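Local coordinates for nitroreductase (Bacteroides fragilis NCTC 9343, PDB 3EK3) that binds flavin mononucleotide and acts as a nitroreductase, probably drawing its electrons from NADH or NADPH, at the interface of chains A and B. Coordinates in Å, arbitrary orientation; residue numbers count along the deposited sequence, not the author numbering. Chains: chain A/B, Nitroreductase.

Contact 1: the interface of chains A and B. Residues chain A 14, 114, 118, 121-122, 133; chain B 39-41, 115, 119.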
loop_
_atom_site.group_PDB
_atom_site.type_symbol
_atom_site.label_atom_id
_atom_site.label_comp_id
_atom_site.label_asym_id
_atom_site.label_seq_id
_atom_site.Cartn_x
_atom_site.Cartn_y
_atom_site.Cartn_z
ATOM N N ARG A 14 -3.116 -14.375 -2.507
ATOM C CA ARG A 14 -2.749 -13.771 -1.217
ATOM C C ARG A 14 -3.952 -13.653 -0.302
ATOM O O ARG A 14 -4.956 -13.021 -0.655
ATOM C CB ARG A 14 -2.114 -12.397 -1.409
ATOM C CG ARG A 14 -1.632 -11.739 -0.120
ATOM C CD ARG A 14 -1.914 -10.249 -0.057
ATOM N NE ARG A 14 -3.296 -9.939 -0.388
ATOM C CZ ARG A 14 -4.324 -10.082 0.444
ATOM N NH1 ARG A 14 -4.149 -10.506 1.677
ATOM N NH2 ARG A 14 -5.538 -9.829 0.010
ATOM N N ALA A 114 2.230 0.991 3.477
ATOM C CA ALA A 114 1.274 0.025 2.917
ATOM C C ALA A 114 1.820 -0.580 1.639
ATOM O O ALA A 114 1.639 -1.810 1.354
ATOM C CB ALA A 114 -0.105 0.710 2.682
ATOM N N GLU A 118 2.364 -4.508 1.236
ATOM C CA GLU A 118 1.766 -5.293 0.163
ATOM C C GLU A 118 2.822 -6.098 -0.585
ATOM O O GLU A 118 2.591 -7.273 -0.840
ATOM C CB GLU A 118 0.920 -4.427 -0.762
ATOM C CG GLU A 118 0.083 -5.146 -1.827
ATOM C CD GLU A 118 -0.940 -6.122 -1.261
ATOM O OE1 GLU A 118 -1.204 -6.052 -0.074
ATOM O OE2 GLU A 118 -1.478 -7.001 -1.993
ATOM N N PHE A 121 3.672 -9.156 1.617
ATOM C CA PHE A 121 2.591 -10.167 1.527
ATOM C C PHE A 121 2.744 -11.018 0.273
ATOM O O PHE A 121 2.657 -12.250 0.294
ATOM C CB PHE A 121 1.200 -9.554 1.466
ATOM C CG PHE A 121 0.738 -8.839 2.742
ATOM C CD1 PHE A 121 1.191 -9.191 4.033
ATOM C CD2 PHE A 121 -0.246 -7.867 2.636
ATOM C CE1 PHE A 121 0.697 -8.509 5.176
ATOM C CE2 PHE A 121 -0.759 -7.201 3.765
ATOM C CZ PHE A 121 -0.274 -7.534 5.037
ATOM N N LEU A 122 2.948 -10.319 -0.847
ATOM C CA LEU A 122 3.064 -10.985 -2.139
ATOM C C LEU A 122 4.343 -11.814 -2.254
ATOM O O LEU A 122 4.327 -12.959 -2.714
ATOM C CB LEU A 122 2.947 -9.946 -3.257
ATOM C CG LEU A 122 1.581 -9.253 -3.361
ATOM C CD1 LEU A 122 1.583 -8.128 -4.441
ATOM C CD2 LEU A 122 0.424 -10.237 -3.609
ATOM N N TRP A 133 -1.888 -8.646 7.830
ATOM C CA TRP A 133 -1.743 -7.304 8.367
ATOM C C TRP A 133 -2.131 -7.361 9.828
ATOM O O TRP A 133 -3.221 -7.794 10.160
ATOM C CB TRP A 133 -2.683 -6.313 7.648
ATOM C CG TRP A 133 -2.405 -4.888 7.958
ATOM C CD1 TRP A 133 -2.564 -4.256 9.152
ATOM C CD2 TRP A 133 -1.955 -3.888 7.034
ATOM N NE1 TRP A 133 -2.209 -2.943 9.041
ATOM C CE2 TRP A 133 -1.842 -2.678 7.745
ATOM C CE3 TRP A 133 -1.654 -3.901 5.667
ATOM C CZ2 TRP A 133 -1.398 -1.508 7.145
ATOM C CZ3 TRP A 133 -1.227 -2.747 5.066
ATOM C CH2 TRP A 133 -1.125 -1.544 5.802
ATOM N N TYR B 39 -8.357 -7.194 -5.532
ATOM C CA TYR B 39 -7.915 -8.294 -4.668
ATOM C C TYR B 39 -6.956 -7.914 -3.527
ATOM O O TYR B 39 -6.582 -8.773 -2.696
ATOM C CB TYR B 39 -7.308 -9.415 -5.539
ATOM C CG TYR B 39 -8.328 -10.407 -6.027
ATOM C CD1 TYR B 39 -9.118 -10.144 -7.148
ATOM C CD2 TYR B 39 -8.527 -11.601 -5.354
ATOM C CE1 TYR B 39 -10.067 -11.054 -7.575
ATOM C CE2 TYR B 39 -9.486 -12.507 -5.765
ATOM C CZ TYR B 39 -10.258 -12.226 -6.875
ATOM O OH TYR B 39 -11.190 -13.134 -7.306
ATOM N N ALA B 40 -6.601 -6.627 -3.441
ATOM C CA ALA B 40 -5.825 -6.110 -2.329
ATOM C C ALA B 40 -6.550 -6.294 -0.979
ATOM O O ALA B 40 -7.792 -6.348 -0.895
ATOM C CB ALA B 40 -5.467 -4.573 -2.542
ATOM N N PRO B 41 -5.771 -6.385 0.094
ATOM C CA PRO B 41 -6.376 -6.479 1.391
ATOM C C PRO B 41 -6.992 -5.121 1.702
ATOM O O PRO B 41 -6.490 -4.101 1.204
ATOM C CB PRO B 41 -5.185 -6.730 2.332
ATOM C CG PRO B 41 -3.978 -6.176 1.607
ATOM C CD PRO B 41 -4.289 -6.412 0.133
ATOM N N CYS B 115 -2.474 -0.299 -0.875
ATOM C CA CYS B 115 -2.352 -1.751 -1.158
ATOM C C CYS B 115 -2.872 -2.100 -2.546
ATOM O O CYS B 115 -2.251 -2.869 -3.286
ATOM C CB CYS B 115 -3.056 -2.588 -0.109
ATOM S SG CYS B 115 -2.264 -2.597 1.513
ATOM N N ASN B 119 -0.652 -3.453 -5.871
ATOM C CA ASN B 119 -1.059 -4.593 -6.720
ATOM C C ASN B 119 -1.133 -4.234 -8.214
ATOM O O ASN B 119 -0.685 -4.980 -9.074
ATOM C CB ASN B 119 -2.417 -5.159 -6.240
ATOM C CG ASN B 119 -2.273 -6.065 -5.046
ATOM O OD1 ASN B 119 -1.163 -6.240 -4.512
ATOM N ND2 ASN B 119 -3.395 -6.674 -4.620
HETATM O O HOH W 1 -3.921 -9.400 -3.220
HETATM O O HOH W 2 -6.257 -11.827 -2.586
#
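A:Arg14 turns the in-plane edge of its guanidinium to the carbonyl of B:Tyr39, and NH2 donates to that oxygen, O, at 3.1 Å. The bond is nearly straight, 162° at the hydrogen, and the acceptor lies in the guanidinium plane. CG of the arginine is anti to its backbone N (chi1 -177°), and bends at chi2 and chi3 then carry the group to the partner loop.

Water extends this bond. Water 1, at the same guanidinium edge, pairs with A:Arg14 NE, with B:Tyr39 O at 2.8 Å and, as the amide is modelled, with ND2 of B:Asn119. Water 2 links the backbone O of A:Arg14 to B:Tyr39 O, which thus meets one guanidinium nitrogen and two waters.

Packing centres on B:Pro41. Its CD lies 3.4 Å above one guanidinium face, displaced toward the rim, while the ring meets the carboxylate of A:Glu118 tip to tip, B:Pro41 CD to the carboxylate carbon CD of A:Glu118 at 3.6 Å. A:Phe121 CE2 touches the same ring at CG, and the rim atom CZ3 of A:Trp133 rests 3.7 Å from B:Cys115 SG.

Among the charged groups, A:Arg14 NE and A:Glu118 OE2 form a long salt bridge within chain A, at 3.8 Å. A:Glu118 crosses B:Asn119 at about a right angle, its carboxylate 60° from the amide plane. A:Glu118 OE2 and the modelled B:Asn119 OD1 are 2.7 Å apart; both can only accept as modelled, so the amide may be built turned over, and the pair is doubtful.

Because A:Arg14 also binds FMN, the site ties a flavin-pocket residue to the neighbouring subunit, around the paired helices 109-126.

Contact 2: the interface of chains A and B. Residues chain A 184-188; chain B 34, 50-53.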
loop_
_atom_site.group_PDB
_atom_site.type_symbol
_atom_site.label_atom_id
_atom_site.label_comp_id
_atom_site.label_asym_id
_atom_site.label_seq_id
_atom_site.Cartn_x
_atom_site.Cartn_y
_atom_site.Cartn_z
ATOM N N GLY A 184 -18.636 -3.886 -8.569
ATOM C CA GLY A 184 -19.081 -2.506 -8.674
ATOM C C GLY A 184 -18.091 -1.463 -8.157
ATOM O O GLY A 184 -18.396 -0.248 -8.177
ATOM N N THR A 185 -16.929 -1.914 -7.696
ATOM C CA THR A 185 -15.865 -1.038 -7.272
ATOM C C THR A 185 -15.167 -0.403 -8.467
ATOM O O THR A 185 -14.484 0.592 -8.304
ATOM C CB THR A 185 -14.813 -1.782 -6.455
ATOM O OG1 THR A 185 -14.297 -2.811 -7.266
ATOM C CG2 THR A 185 -15.429 -2.393 -5.167
ATOM N N ILE A 186 -15.327 -0.978 -9.658
ATOM C CA ILE A 186 -14.639 -0.474 -10.860
ATOM C C ILE A 186 -15.585 0.306 -11.781
ATOM O O ILE A 186 -16.699 -0.146 -12.080
ATOM C CB ILE A 186 -13.993 -1.632 -11.644
ATOM C CG1 ILE A 186 -12.915 -2.312 -10.797
ATOM C CG2 ILE A 186 -13.420 -1.114 -13.003
ATOM C CD1 ILE A 186 -12.511 -3.684 -11.297
ATOM N N THR A 187 -15.133 1.489 -12.203
ATOM C CA THR A 187 -15.771 2.298 -13.246
ATOM C C THR A 187 -14.690 2.493 -14.333
ATOM O O THR A 187 -13.547 2.844 -14.015
ATOM C CB THR A 187 -16.240 3.676 -12.692
ATOM O OG1 THR A 187 -17.310 3.484 -11.781
ATOM C CG2 THR A 187 -16.718 4.668 -13.818
ATOM N N ILE A 188 -15.039 2.220 -15.588
ATOM C CA ILE A 188 -14.166 2.524 -16.711
ATOM C C ILE A 188 -14.815 3.599 -17.575
ATOM O O ILE A 188 -15.993 3.520 -17.935
ATOM C CB ILE A 188 -13.839 1.273 -17.522
ATOM C CG1 ILE A 188 -13.047 0.272 -16.671
ATOM C CG2 ILE A 188 -13.008 1.633 -18.756
ATOM C CD1 ILE A 188 -12.895 -1.069 -17.336
ATOM N N LEU B 34 -6.912 -3.889 -12.957
ATOM C CA LEU B 34 -7.918 -3.428 -12.025
ATOM C C LEU B 34 -8.360 -4.530 -11.079
ATOM O O LEU B 34 -8.616 -4.272 -9.908
ATOM C CB LEU B 34 -9.124 -2.854 -12.750
ATOM C CG LEU B 34 -8.830 -1.583 -13.533
ATOM C CD1 LEU B 34 -9.992 -1.365 -14.556
ATOM C CD2 LEU B 34 -8.643 -0.349 -12.602
ATOM N N HIS B 50 -13.058 2.806 -4.491
ATOM C CA HIS B 50 -13.512 2.807 -5.872
ATOM C C HIS B 50 -12.311 3.060 -6.768
ATOM O O HIS B 50 -11.411 3.805 -6.405
ATOM C CB HIS B 50 -14.548 3.902 -6.136
ATOM C CG HIS B 50 -15.442 3.603 -7.298
ATOM N ND1 HIS B 50 -16.544 2.780 -7.196
ATOM C CD2 HIS B 50 -15.379 3.990 -8.593
ATOM C CE1 HIS B 50 -17.117 2.668 -8.386
ATOM N NE2 HIS B 50 -16.424 3.387 -9.251
ATOM N N PHE B 51 -12.345 2.429 -7.936
ATOM C CA PHE B 51 -11.308 2.512 -8.933
ATOM C C PHE B 51 -11.936 3.062 -10.210
ATOM O O PHE B 51 -12.716 2.369 -10.848
ATOM C CB PHE B 51 -10.736 1.121 -9.207
ATOM C CG PHE B 51 -10.388 0.320 -7.956
ATOM C CD1 PHE B 51 -9.441 0.765 -7.083
ATOM C CD2 PHE B 51 -11.051 -0.871 -7.655
ATOM C CE1 PHE B 51 -9.105 0.021 -5.952
ATOM C CE2 PHE B 51 -10.724 -1.623 -6.509
ATOM C CZ PHE B 51 -9.751 -1.142 -5.648
ATOM N N THR B 52 -11.611 4.307 -10.561
ATOM C CA THR B 52 -12.176 4.978 -11.728
ATOM C C THR B 52 -11.081 5.070 -12.781
ATOM O O THR B 52 -10.177 5.898 -12.688
ATOM C CB THR B 52 -12.747 6.382 -11.366
ATOM O OG1 THR B 52 -13.660 6.239 -10.274
ATOM C CG2 THR B 52 -13.508 6.971 -12.550
ATOM N N ALA B 53 -11.137 4.162 -13.758
ATOM C CA ALA B 53 -10.140 4.095 -14.802
ATOM C C ALA B 53 -10.532 5.036 -15.932
ATOM O O ALA B 53 -11.512 4.806 -16.630
ATOM C CB ALA B 53 -9.972 2.658 -15.319
#
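A:Thr185 to A:Ile188 run parallel to B:Phe51 to B:Ala53, joined by B:Phe51 N to A:Thr185 O at 2.8 Å, A:Thr187 N to B:Phe51 O at 2.9 Å and B:Ala53 N to A:Thr187 O at 2.8 Å, with angles at hydrogen from 160° to 174°.

On one side of the paired strands, B:His50 lays its imidazole over the A:Thr185 carbonyl, whose O stands 3.1 Å above the ring centre. That oxygen therefore faces the imidazole while accepting from B:Phe51 N. At the ring's far end, NE2 and the hydroxyl OG1 of A:Thr187 share a hydrogen bond of 2.7 Å, its direction not fixed by the coordinates. The threonine places OG1 anti to its carbonyl carbon (chi1 -68°), while its CG2 runs abreast of the methyl of B:Thr52.

The other side is largely apolar. A:Ile186 and A:Ile188 cross B:Leu34 at a slant: the CG2 branch of A:Ile186 reaches B:Leu34 CD1 at 3.8 Å, and the tip CD1 of A:Ile188 meets that same methyl at 4.0 Å. CG1 of A:Ile186 also touches B:Phe51 CD2 at 3.9 Å, and A:Thr185 flanks this phenyl ring with its CB and its hydroxyl OG1.

Strand 186-189, at the C-terminal end of chain A, thereby adds to strand 50-54 of chain B, with helix 27-38 of chain B packed against its isoleucine side.

The C-alpha centres of contact 1 and contact 2 lie about 18 Å apart, and no residue belongs to both. Chain B connects them: helix 27-38 supplies the leucine of contact 2 and is followed directly by the loop of residues 39-41 used in contact 1. Chain A contributes distant sequence segments, with helix 109-126 central to one and the C-terminal strand 186-189 to the other. Two-fold symmetry repeats both contacts with the chains exchanged. Reciprocal strand addition together with helix packing beside the flavin site suggests an intertwined homodimer, as is typical of the nitroreductase family.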